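Local coordinates for protein glutathione synthetase-like effector 30 (Gpa-GSS30-apo) (Globodera pallida, PDB 5OET) that is a glutathione synthetase-like effector of a plant-parasitic nematode and may catalyse an ATP-dependent ligase reaction related to glutathione synthesis, at residues I282-G287 against D325-I330; N289-D294 against F298-D303. All coordinates share one frame; numbering follows the deposited sequence.

Contact 1: residues I282-G287 against D325-I330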
loop_
_atom_site.group_PDB
_atom_site.type_symbol
_atom_site.label_atom_id
_atom_site.label_comp_id
_atom_site.label_asym_id
_atom_site.label_seq_id
_atom_site.Cartn_x
_atom_site.Cartn_y
_atom_site.Cartn_z
ATOM N N ILE A 282 -14.553 12.057 10.662
ATOM C CA ILE A 282 -15.011 13.440 10.725
ATOM C C ILE A 282 -13.806 14.335 11.072
ATOM O O ILE A 282 -12.953 13.919 11.858
ATOM C CB ILE A 282 -16.196 13.546 11.750
ATOM C CG1 ILE A 282 -17.106 14.709 11.422
ATOM C CG2 ILE A 282 -15.727 13.669 13.204
ATOM C CD1 ILE A 282 -18.242 14.865 12.410
ATOM N N THR A 283 -13.699 15.529 10.487
ATOM C CA THR A 283 -12.731 16.493 10.995
ATOM C C THR A 283 -13.331 17.196 12.178
ATOM O O THR A 283 -14.540 17.164 12.380
ATOM C CB THR A 283 -12.307 17.597 10.019
ATOM O OG1 THR A 283 -13.409 18.454 9.740
ATOM C CG2 THR A 283 -11.777 17.029 8.758
ATOM N N ILE A 284 -12.466 17.853 12.943
ATOM C CA ILE A 284 -12.886 18.622 14.099
ATOM C C ILE A 284 -13.672 19.883 13.718
ATOM O O ILE A 284 -14.535 20.291 14.483
ATOM C CB ILE A 284 -11.687 18.933 15.031
ATOM C CG1 ILE A 284 -12.188 19.263 16.445
ATOM C CG2 ILE A 284 -10.808 20.041 14.468
ATOM C CD1 ILE A 284 -11.085 19.408 17.446
ATOM N N THR A 285 -13.398 20.481 12.556
ATOM C CA THR A 285 -14.242 21.597 12.042
ATOM C C THR A 285 -15.689 21.184 11.767
ATOM O O THR A 285 -16.624 21.894 12.140
ATOM C CB THR A 285 -13.684 22.207 10.736
ATOM O OG1 THR A 285 -12.338 22.617 10.957
ATOM C CG2 THR A 285 -14.482 23.437 10.302
ATOM N N GLU A 286 -15.853 20.053 11.087
ATOM C CA GLU A 286 -17.172 19.495 10.760
ATOM C C GLU A 286 -17.922 19.084 12.030
ATOM O O GLU A 286 -19.146 19.240 12.124
ATOM C CB GLU A 286 -17.020 18.206 9.944
ATOM C CG GLU A 286 -16.470 18.325 8.530
ATOM C CD GLU A 286 -16.103 16.974 7.906
ATOM O OE1 GLU A 286 -15.633 16.050 8.604
ATOM O OE2 GLU A 286 -16.319 16.827 6.678
ATOM N N GLY A 287 -17.176 18.570 13.003
ATOM C CA GLY A 287 -17.732 18.215 14.305
ATOM C C GLY A 287 -18.484 19.303 15.086
ATOM O O GLY A 287 -19.261 18.979 15.995
ATOM N N ASP A 325 -13.352 23.660 22.799
ATOM C CA ASP A 325 -14.589 23.617 23.609
ATOM C C ASP A 325 -15.357 22.331 23.311
ATOM O O ASP A 325 -15.854 21.653 24.215
ATOM C CB ASP A 325 -15.515 24.810 23.295
ATOM C CG ASP A 325 -15.286 26.026 24.198
ATOM O OD1 ASP A 325 -14.284 26.067 24.939
ATOM O OD2 ASP A 325 -16.126 26.956 24.156
ATOM N N LEU A 326 -15.467 22.023 22.020
ATOM C CA LEU A 326 -15.998 20.756 21.533
ATOM C C LEU A 326 -15.269 19.564 22.144
ATOM O O LEU A 326 -15.922 18.621 22.593
ATOM C CB LEU A 326 -15.897 20.691 20.012
ATOM C CG LEU A 326 -16.428 19.426 19.331
ATOM C CD1 LEU A 326 -17.929 19.274 19.584
ATOM C CD2 LEU A 326 -16.104 19.490 17.852
ATOM N N ASN A 327 -13.934 19.601 22.140
ATOM C CA ASN A 327 -13.104 18.538 22.762
ATOM C C ASN A 327 -13.499 18.190 24.204
ATOM O O ASN A 327 -13.480 17.023 24.575
ATOM C CB ASN A 327 -11.588 18.861 22.717
ATOM C CG ASN A 327 -10.831 18.040 21.676
ATOM O OD1 ASN A 327 -10.690 16.806 21.794
ATOM N ND2 ASN A 327 -10.318 18.728 20.662
ATOM N N PHE A 328 -13.856 19.188 25.007
ATOM C CA PHE A 328 -14.247 18.935 26.401
ATOM C C PHE A 328 -15.741 18.649 26.538
ATOM O O PHE A 328 -16.139 17.941 27.463
ATOM C CB PHE A 328 -13.754 20.058 27.325
ATOM C CG PHE A 328 -12.280 19.958 27.650
ATOM C CD1 PHE A 328 -11.315 20.329 26.706
ATOM C CD2 PHE A 328 -11.851 19.463 28.879
ATOM C CE1 PHE A 328 -9.959 20.218 26.989
ATOM C CE2 PHE A 328 -10.497 19.365 29.173
ATOM C CZ PHE A 328 -9.549 19.744 28.228
ATOM N N VAL A 329 -16.553 19.161 25.613
ATOM C CA VAL A 329 -17.933 18.672 25.431
ATOM C C VAL A 329 -17.936 17.164 25.081
ATOM O O VAL A 329 -18.747 16.408 25.615
ATOM C CB VAL A 329 -18.721 19.527 24.397
ATOM C CG1 VAL A 329 -19.950 18.802 23.858
ATOM C CG2 VAL A 329 -19.116 20.861 25.020
ATOM N N ILE A 330 -17.029 16.729 24.214
ATOM C CA ILE A 330 -16.819 15.292 23.970
ATOM C C ILE A 330 -16.286 14.579 25.230
ATOM O O ILE A 330 -16.713 13.472 25.550
ATOM C CB ILE A 330 -15.835 15.045 22.803
ATOM C CG1 ILE A 330 -16.420 15.552 21.485
ATOM C CG2 ILE A 330 -15.487 13.564 22.676
ATOM C CD1 ILE A 330 -15.365 15.841 20.437
#
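Leu326, on the helix 325-331, sends its side chain onto Gly287 and Ile284, in the turn that follows the strand 279-283. Its CB already points at the turn. CG lies anti to the backbone N (chi1 -179°), which carries the branch out to Gly287. There the two methyls part. Leu326 CD1 reaches Gly287 O at 3.8 Å. Leu326 CD2 rests on the carbonyl carbon, with Gly287 C 3.7 Å away. The same methyl lies 3.8 Å from Ile284 O and 4.2 Å from Ile284 CG1. The Ile284 and Leu326 side chains run past each other in opposite directions. Ile284 CD1 touches Asn327 ND2 at 3.4 Å, and these two side chains cross at about a right angle.

Thr283 OG1 accepts from Glu286 N at 3.2 Å, an ST motif. In return Glu286 OE1 takes the N-H of Thr283 at 2.7 Å, on the anti side, tilted 27° out of the carboxylate plane. The strand 279-283 runs parallel to the strand 246-251 in a mixed sheet, with Ile282 bonded to Phe249 and His251. Ile330 of the helix packs on Leu250 of that strand. The contact thus joins the turn to the helix by a few methyls on backbone and side-chain atoms. It is small and non-directional, while polar groups of the turn bond within it and to the strand 246-251.

Contact 2: residues N289-D294 against F298-D303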
loop_
_atom_site.group_PDB
_atom_site.type_symbol
_atom_site.label_atom_id
_atom_site.label_comp_id
_atom_site.label_asym_id
_atom_site.label_seq_id
_atom_site.Cartn_x
_atom_site.Cartn_y
_atom_site.Cartn_z
ATOM N N ASN A 289 -20.780 21.230 13.809
ATOM C CA ASN A 289 -22.150 21.155 13.292
ATOM C C ASN A 289 -22.788 19.790 13.486
ATOM O O ASN A 289 -23.993 19.684 13.589
ATOM C CB ASN A 289 -22.164 21.464 11.798
ATOM C CG ASN A 289 -21.233 22.599 11.430
ATOM O OD1 ASN A 289 -20.227 22.387 10.716
ATOM N ND2 ASN A 289 -21.530 23.801 11.941
ATOM N N ARG A 290 -21.977 18.746 13.516
ATOM C CA ARG A 290 -22.459 17.382 13.399
ATOM C C ARG A 290 -22.385 16.599 14.691
ATOM O O ARG A 290 -22.872 15.489 14.717
ATOM C CB ARG A 290 -21.661 16.658 12.315
ATOM C CG ARG A 290 -21.829 17.286 10.925
ATOM C CD ARG A 290 -20.964 16.617 9.869
ATOM N NE ARG A 290 -21.336 15.222 9.664
ATOM C CZ ARG A 290 -20.572 14.309 9.067
ATOM N NH1 ARG A 290 -19.362 14.636 8.591
ATOM N NH2 ARG A 290 -20.998 13.048 8.954
ATOM N N LEU A 291 -21.775 17.152 15.743
ATOM C CA LEU A 291 -21.738 16.511 17.063
ATOM C C LEU A 291 -22.450 17.406 18.065
ATOM O O LEU A 291 -22.157 18.591 18.167
ATOM C CB LEU A 291 -20.308 16.274 17.546
ATOM C CG LEU A 291 -19.395 15.368 16.722
ATOM C CD1 LEU A 291 -17.954 15.403 17.193
ATOM C CD2 LEU A 291 -19.874 13.937 16.773
ATOM N N LYS A 292 -23.424 16.846 18.764
ATOM C CA LYS A 292 -23.982 17.464 19.963
ATOM C C LYS A 292 -24.028 16.396 21.037
ATOM O O LYS A 292 -23.743 15.215 20.779
ATOM C CB LYS A 292 -25.347 18.150 19.732
ATOM C CG LYS A 292 -26.303 17.511 18.725
ATOM C CD LYS A 292 -27.003 16.275 19.282
ATOM C CE LYS A 292 -28.011 15.674 18.307
ATOM N NZ LYS A 292 -29.289 16.415 18.185
ATOM N N ARG A 293 -24.303 16.830 22.254
ATOM C CA ARG A 293 -24.420 15.936 23.377
ATOM C C ARG A 293 -25.896 15.853 23.712
ATOM O O ARG A 293 -26.593 16.852 23.628
ATOM C CB ARG A 293 -23.618 16.493 24.551
ATOM C CG ARG A 293 -23.466 15.532 25.716
ATOM C CD ARG A 293 -22.437 16.047 26.713
ATOM N NE ARG A 293 -22.718 17.440 27.091
ATOM C CZ ARG A 293 -21.933 18.215 27.832
ATOM N NH1 ARG A 293 -20.792 17.769 28.353
ATOM N NH2 ARG A 293 -22.302 19.458 28.061
ATOM N N ASP A 294 -26.374 14.669 24.075
ATOM C CA ASP A 294 -27.749 14.529 24.547
ATOM C C ASP A 294 -27.897 15.224 25.898
ATOM O O ASP A 294 -27.066 15.028 26.770
ATOM C CB ASP A 294 -28.170 13.059 24.680
ATOM C CG ASP A 294 -29.689 12.861 24.501
ATOM O OD1 ASP A 294 -30.453 13.150 25.468
ATOM O OD2 ASP A 294 -30.107 12.422 23.382
ATOM N N PHE A 298 -26.461 12.433 28.306
ATOM C CA PHE A 298 -25.109 12.939 28.117
ATOM C C PHE A 298 -24.298 12.100 27.145
ATOM O O PHE A 298 -23.062 12.107 27.193
ATOM C CB PHE A 298 -24.377 13.124 29.443
ATOM C CG PHE A 298 -25.071 14.059 30.365
ATOM C CD1 PHE A 298 -25.168 15.419 30.050
ATOM C CD2 PHE A 298 -25.666 13.598 31.527
ATOM C CE1 PHE A 298 -25.829 16.302 30.893
ATOM C CE2 PHE A 298 -26.303 14.479 32.388
ATOM C CZ PHE A 298 -26.397 15.830 32.062
ATOM N N SER A 299 -24.974 11.436 26.212
ATOM C CA SER A 299 -24.285 10.644 25.210
ATOM C C SER A 299 -23.987 11.543 24.026
ATOM O O SER A 299 -24.696 12.505 23.776
ATOM C CB SER A 299 -25.072 9.381 24.829
ATOM O OG SER A 299 -26.222 9.670 24.090
ATOM N N LEU A 300 -22.896 11.237 23.331
ATOM C CA LEU A 300 -22.436 12.011 22.195
ATOM C C LEU A 300 -23.111 11.449 20.964
ATOM O O LEU A 300 -23.030 10.239 20.717
ATOM C CB LEU A 300 -20.914 11.900 22.065
ATOM C CG LEU A 300 -20.208 12.744 21.001
ATOM C CD1 LEU A 300 -20.197 14.213 21.372
ATOM C CD2 LEU A 300 -18.782 12.225 20.833
ATOM N N ILE A 301 -23.758 12.330 20.195
ATOM C CA ILE A 301 -24.522 11.937 19.018
ATOM C C ILE A 301 -23.980 12.602 17.751
ATOM O O ILE A 301 -23.609 13.753 17.782
ATOM C CB ILE A 301 -26.003 12.238 19.281
ATOM C CG1 ILE A 301 -26.552 11.213 20.291
ATOM C CG2 ILE A 301 -26.830 12.214 18.003
ATOM C CD1 ILE A 301 -27.455 11.845 21.295
ATOM N N LEU A 302 -23.935 11.843 16.656
ATOM C CA LEU A 302 -23.425 12.280 15.363
ATOM C C LEU A 302 -24.583 12.343 14.392
ATOM O O LEU A 302 -25.312 11.377 14.263
ATOM C CB LEU A 302 -22.381 11.289 14.844
ATOM C CG LEU A 302 -21.879 11.446 13.395
ATOM C CD1 LEU A 302 -20.905 12.601 13.260
ATOM C CD2 LEU A 302 -21.241 10.164 12.911
ATOM N N ASP A 303 -24.729 13.477 13.698
ATOM C CA ASP A 303 -25.851 13.751 12.771
ATOM C C ASP A 303 -27.229 13.468 13.364
ATOM O O ASP A 303 -28.109 12.909 12.703
ATOM C CB ASP A 303 -25.683 12.942 11.486
ATOM C CG ASP A 303 -24.336 13.138 10.845
ATOM O OD1 ASP A 303 -23.825 14.278 10.888
ATOM O OD2 ASP A 303 -23.791 12.156 10.293
#
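The carbonyl oxygen of Arg290 accepts the N-H of Asp303 at 2.9 Å, at one end of a short antiparallel beta hairpin, 291-293 with 300-302. Leu302 CA also comes up to Arg290 O, in a CA-H...O contact. Beside this backbone bond the two side chains lie side by side and point the same way. Arg290 grips the carboxylate side-on. Its NE bonds Asp303 OD1 at 2.9 Å, and its NH2 bonds Asp303 OD2 at 3.2 Å. Both oxygens use their syn lone pairs, and the two planes are only 2° apart. The bend at chi3 of Arg290 (64°) helps turn the guanidinium to the acid. Leu302 CD1 lies over one face of that group. Glu49 of the second subunit also pairs with Arg290 NH2. Arg290, at the end of the helix 287-290, so ties Asp303, just past the strand 300-302, to the second subunit.

Lys292 and Ile301 form the hydrogen-bonded pair in the middle. Of the pair's two bonds, the one from Ile301 N to Lys292 O is the straighter (175°). Towards the turn, Asp294 N bonds Ser299 O at 2.8 Å. Leu291 and Leu302 share a face with Leu300, and Leu291 CD2 meets Leu302 CD1 at 3.9 Å. On the other face the Lys292 chain lies across Ile301 on its way to a salt bridge with Asp304. Asp294 OD1 accepts from Asn296 N in the turn, and Asp294 OD2 touches Ile301 CD1 at 3.4 Å.

Contact 2 is nested in the chain between the two halves of contact 1, and their centres are about 10 Å apart. The chain leaves the strand 279-283, makes the turn and the helix 287-290, forms the hairpin, and returns through the strand 306-314 before reaching the helix 325-331. The strands 279-283, 291-293 and 300-302 belong to one mixed sheet, in which 300-302 pairs with 306-314. The contacts also touch directly: Ile282 CD1 packs on Leu302 CD1 at 3.6 Å, and Ile330 CG2 on Leu300 CD2 at 4.0 Å. Hairpin, turn and helix 325-331 thus pack together at one part of this sheet.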